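PDB 2PBP: enoyl-CoA hydratase subunit I from Geobacillus kaustophilus, which probably acts as a hydro-lyase, adding water across the double bond of enoyl-CoA thioesters in beta-oxidation. Local coordinates for residues 220-223 with 224-227; 212-215 with 216-220. All coordinates share one frame; numbering follows the deposited sequence.

Contact 1: 220-223 with 224-227; sequences LYEG and MQFE
The phenol ring of Tyr221 and the side-chain amide of Gln225, one helical turn apart, lie side by side and point the same way, their planes only 8° from parallel. The amide nitrogen comes no nearer than 4.0 Å, from Gln225 NE2 to Tyr221 OH, so the direct contact is loose, and the closer link runs through a water. One face of the ring carries this water, offset toward the rim, while the carboxylate atom OE2 of the adjacent Glu222 sits at the ring's edge, in its plane. The water ties the two residues together: it accepts from Gln225 NE2 at 2.6 Å and lies 3.0 Å from Tyr221 O, to which it can donate, though it has other acceptors in reach. With CG beside the backbone N (chi1 -82°), the Gln225 chain leans back toward the first turn, where CG lies 3.8 Å from Glu222 OE1; a second bend, at chi2, then turns the amide outward beside the phenol and carries NE2 to the water.

On a different side of the helix, Leu220 meets Met224 through purely apolar atoms, with Leu220 CD1 3.7 Å from Met224 SD. The bend at the thioether (chi3 67°) turns the methyl CE off from Leu220; Met224 also packs on Gly142 of the second subunit. Glu227 reaches the same neighbour with an extended chain; its carboxylate is hydrogen-bonded to Thr144 OG1 and Gly142 N of the second subunit.

Beneath these side chains the backbone is regular. Four consecutive i-to-i+4 bonds join the segments, from Met224 N to Leu220 O (2.9 Å) through to Glu227 N to Gly223 O (2.9 Å). Such geometry is that of the first turns of an alpha-helix, here helix 220-234 in the C-terminal helical part of a crotonase-fold chain, used on one side for subunit contact.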
loop_
_atom_site.group_PDB
_atom_site.type_symbol
_atom_site.label_atom_id
_atom_site.label_comp_id
_atom_site.label_asym_id
_atom_site.label_seq_id
_atom_site.Cartn_x
_atom_site.Cartn_y
_atom_site.Cartn_z
ATOM N N LEU A 220 8.103 -8.377 3.204
ATOM C CA LEU A 220 7.768 -7.412 4.252
ATOM C C LEU A 220 8.908 -6.937 5.155
ATOM O O LEU A 220 9.157 -5.734 5.262
ATOM C CB LEU A 220 6.639 -7.961 5.128
ATOM C CG LEU A 220 6.184 -7.062 6.282
ATOM C CD1 LEU A 220 5.640 -5.749 5.730
ATOM C CD2 LEU A 220 5.115 -7.780 7.095
ATOM N N TYR A 221 9.592 -7.871 5.810
ATOM C CA TYR A 221 10.674 -7.510 6.721
ATOM C C TYR A 221 11.721 -6.593 6.094
ATOM O O TYR A 221 12.116 -5.595 6.697
ATOM C CB TYR A 221 11.364 -8.767 7.258
ATOM C CG TYR A 221 12.387 -8.472 8.335
ATOM C CD1 TYR A 221 11.990 -8.138 9.628
ATOM C CD2 TYR A 221 13.752 -8.509 8.054
ATOM C CE1 TYR A 221 12.926 -7.847 10.617
ATOM C CE2 TYR A 221 14.698 -8.219 9.033
ATOM C CZ TYR A 221 14.279 -7.890 10.313
ATOM O OH TYR A 221 15.212 -7.609 11.287
ATOM N N GLU A 222 12.174 -6.931 4.892
ATOM C CA GLU A 222 13.181 -6.117 4.220
ATOM C C GLU A 222 12.604 -4.803 3.682
ATOM O O GLU A 222 13.317 -3.808 3.561
ATOM C CB GLU A 222 13.848 -6.916 3.100
ATOM C CG GLU A 222 14.677 -8.115 3.590
ATOM C CD GLU A 222 15.715 -7.745 4.654
ATOM O OE1 GLU A 222 16.282 -6.634 4.585
ATOM O OE2 GLU A 222 15.979 -8.573 5.553
ATOM N N GLY A 223 11.311 -4.800 3.369
ATOM C CA GLY A 223 10.683 -3.582 2.887
ATOM C C GLY A 223 10.636 -2.589 4.036
ATOM O O GLY A 223 10.828 -1.386 3.852
ATOM N N MET A 224 10.385 -3.104 5.235
ATOM C CA MET A 224 10.332 -2.269 6.429
ATOM C C MET A 224 11.735 -1.788 6.805
ATOM O O MET A 224 11.900 -0.690 7.338
ATOM C CB MET A 224 9.686 -3.048 7.583
ATOM C CG MET A 224 8.168 -3.188 7.412
ATOM S SD MET A 224 7.355 -4.212 8.657
ATOM C CE MET A 224 7.583 -3.192 10.103
ATOM N N GLN A 225 12.742 -2.610 6.520
ATOM C CA GLN A 225 14.131 -2.244 6.797
ATOM C C GLN A 225 14.498 -1.011 5.974
ATOM O O GLN A 225 15.185 -0.109 6.455
ATOM C CB GLN A 225 15.075 -3.394 6.427
ATOM C CG GLN A 225 15.185 -4.482 7.476
ATOM C CD GLN A 225 16.020 -4.041 8.664
ATOM O OE1 GLN A 225 17.237 -3.844 8.551
ATOM N NE2 GLN A 225 15.370 -3.872 9.807
ATOM N N PHE A 226 14.040 -0.985 4.726
ATOM C CA PHE A 226 14.319 0.135 3.832
ATOM C C PHE A 226 13.478 1.336 4.259
ATOM O O PHE A 226 13.967 2.460 4.340
ATOM C CB PHE A 226 13.976 -0.247 2.388
ATOM C CG PHE A 226 14.315 0.817 1.380
ATOM C CD1 PHE A 226 15.565 0.842 0.765
ATOM C CD2 PHE A 226 13.392 1.806 1.061
ATOM C CE1 PHE A 226 15.889 1.844 -0.158
ATOM C CE2 PHE A 226 13.706 2.811 0.144
ATOM C CZ PHE A 226 14.955 2.829 -0.465
ATOM N N GLU A 227 12.204 1.079 4.527
ATOM C CA GLU A 227 11.268 2.116 4.940
ATOM C C GLU A 227 11.799 2.975 6.092
ATOM O O GLU A 227 11.792 4.208 6.013
ATOM C CB GLU A 227 9.952 1.460 5.351
ATOM C CG GLU A 227 8.865 2.416 5.802
ATOM C CD GLU A 227 7.741 1.673 6.493
ATOM O OE1 GLU A 227 8.022 1.047 7.534
ATOM O OE2 GLU A 227 6.591 1.704 6.002
HETATM O O HOH W 1 12.969 -4.789 9.507
#

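Contact 2: 212-215 with 216-220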
loop_
_atom_site.group_PDB
_atom_site.type_symbol
_atom_site.label_atom_id
_atom_site.label_comp_id
_atom_site.label_asym_id
_atom_site.label_seq_id
_atom_site.Cartn_x
_atom_site.Cartn_y
_atom_site.Cartn_z
ATOM N N VAL A 212 7.093 2.679 -1.196
ATOM C CA VAL A 212 5.989 1.967 -1.824
ATOM C C VAL A 212 6.491 1.106 -2.981
ATOM O O VAL A 212 5.992 0.004 -3.202
ATOM C CB VAL A 212 4.906 2.948 -2.331
ATOM C CG1 VAL A 212 3.880 2.210 -3.182
ATOM C CG2 VAL A 212 4.223 3.605 -1.144
ATOM N N GLN A 213 7.487 1.603 -3.712
ATOM C CA GLN A 213 8.042 0.853 -4.833
ATOM C C GLN A 213 8.626 -0.463 -4.314
ATOM O O GLN A 213 8.488 -1.505 -4.950
ATOM C CB GLN A 213 9.149 1.648 -5.539
ATOM C CG GLN A 213 8.812 3.091 -5.917
ATOM C CD GLN A 213 7.537 3.237 -6.733
ATOM O OE1 GLN A 213 6.438 3.334 -6.182
ATOM N NE2 GLN A 213 7.681 3.254 -8.055
ATOM N N LYS A 214 9.277 -0.409 -3.155
ATOM C CA LYS A 214 9.869 -1.605 -2.562
ATOM C C LYS A 214 8.775 -2.542 -2.042
ATOM O O LYS A 214 8.901 -3.762 -2.134
ATOM C CB LYS A 214 10.805 -1.229 -1.405
ATOM C CG LYS A 214 11.811 -0.119 -1.720
ATOM C CD LYS A 214 12.655 -0.438 -2.946
ATOM C CE LYS A 214 13.696 0.648 -3.198
ATOM N NZ LYS A 214 14.386 0.455 -4.504
ATOM N N ALA A 215 7.701 -1.964 -1.506
ATOM C CA ALA A 215 6.591 -2.747 -0.963
ATOM C C ALA A 215 5.965 -3.662 -2.006
ATOM O O ALA A 215 5.438 -4.724 -1.679
ATOM C CB ALA A 215 5.528 -1.818 -0.387
ATOM N N VAL A 216 6.016 -3.239 -3.263
ATOM C CA VAL A 216 5.456 -4.025 -4.355
ATOM C C VAL A 216 6.290 -5.275 -4.644
ATOM O O VAL A 216 5.749 -6.307 -5.043
ATOM C CB VAL A 216 5.360 -3.179 -5.653
ATOM C CG1 VAL A 216 4.925 -4.049 -6.821
ATOM C CG2 VAL A 216 4.369 -2.035 -5.460
ATOM N N ASP A 217 7.600 -5.186 -4.428
ATOM C CA ASP A 217 8.503 -6.303 -4.710
ATOM C C ASP A 217 9.092 -7.013 -3.482
ATOM O O ASP A 217 9.075 -8.243 -3.392
ATOM C CB ASP A 217 9.660 -5.814 -5.593
ATOM C CG ASP A 217 9.183 -5.079 -6.839
ATOM O OD1 ASP A 217 8.240 -5.563 -7.496
ATOM O OD2 ASP A 217 9.763 -4.019 -7.168
ATOM N N TYR A 218 9.617 -6.221 -2.555
ATOM C CA TYR A 218 10.266 -6.698 -1.331
ATOM C C TYR A 218 9.460 -7.522 -0.338
ATOM O O TYR A 218 8.257 -7.326 -0.177
ATOM C CB TYR A 218 10.785 -5.511 -0.519
ATOM C CG TYR A 218 12.048 -4.834 -0.983
ATOM C CD1 TYR A 218 12.261 -4.529 -2.326
ATOM C CD2 TYR A 218 12.988 -4.400 -0.049
ATOM C CE1 TYR A 218 13.382 -3.799 -2.723
ATOM C CE2 TYR A 218 14.104 -3.673 -0.431
ATOM C CZ TYR A 218 14.295 -3.371 -1.766
ATOM O OH TYR A 218 15.391 -2.623 -2.125
ATOM N N PRO A 219 10.129 -8.462 0.347
ATOM C CA PRO A 219 9.436 -9.274 1.350
ATOM C C PRO A 219 9.192 -8.240 2.456
ATOM O O PRO A 219 9.998 -7.322 2.624
ATOM C CB PRO A 219 10.495 -10.295 1.757
ATOM C CG PRO A 219 11.272 -10.482 0.499
ATOM C CD PRO A 219 11.428 -9.064 -0.005
ATOM N N LEU A 220 8.103 -8.377 3.204
ATOM C CA LEU A 220 7.768 -7.412 4.252
ATOM C C LEU A 220 8.908 -6.937 5.155
ATOM O O LEU A 220 9.157 -5.734 5.262
ATOM C CB LEU A 220 6.639 -7.961 5.128
ATOM C CG LEU A 220 6.184 -7.062 6.282
ATOM C CD1 LEU A 220 5.640 -5.749 5.730
ATOM C CD2 LEU A 220 5.115 -7.780 7.095
HETATM O O HOH W 2 8.127 -1.689 -7.832
#
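Lys214 O is gripped by two backbone donors. Tyr218 N approaches almost along the C=O axis at a short 2.6 Å, whereas Asp217 N, 3.0 Å from the same Lys214 O, stands well above the carbonyl plane. Just before them, Val216 N bonds to Val212 O at 3.2 Å, with a weak second pull from Gln213 O. Gln213 O and Asp217 OD2 are bridged by a water that donates to each. This mixture of i+3 and i+4 bonds marks the unwinding last turn of helix 202-217.

Outward from the backbone, the Lys214 chain runs beside the Tyr218 ring. Its CB lies over the ring centre, 3.7 Å from the centroid and 11° off the normal, a CH-pi contact; the bend at chi2 (-55°) keeps the rest of the chain close, with Lys214 CD 3.4 Å from Tyr218 CE1. A serine in place of Tyr218 would probably leave the Lys214 methylenes without this aromatic face and the chain freer to swing.

Val216 and Asp217 touch Lys149 of helix 143-151 in their own chain, while the Lys149 of the second subunit bonds through NZ to Ala215 O and Tyr218 O, and Pro219 occupies the N-cap position of helix 220-234.

How the contacts relate
Contacts 1 and 2 lie on consecutive helices, 202-217 and 220-234, their centres about 8 Å apart, and share Leu220, where the short connection enters the second helix. Beyond this chain linkage they touch directly in two places. Phe226 CZ of contact 1 packs 3.7 Å from Lys214 CE of contact 2, within a cation-pi pair, and Gly223 CA lies 3.8 Å from Tyr218 CD2. Lys214 is therefore flanked by Tyr218, just past the end of its own helix, and by Phe226 from the following one. Both contacts also reach the second subunit, so the evidence places this helical hairpin at the subunit interface.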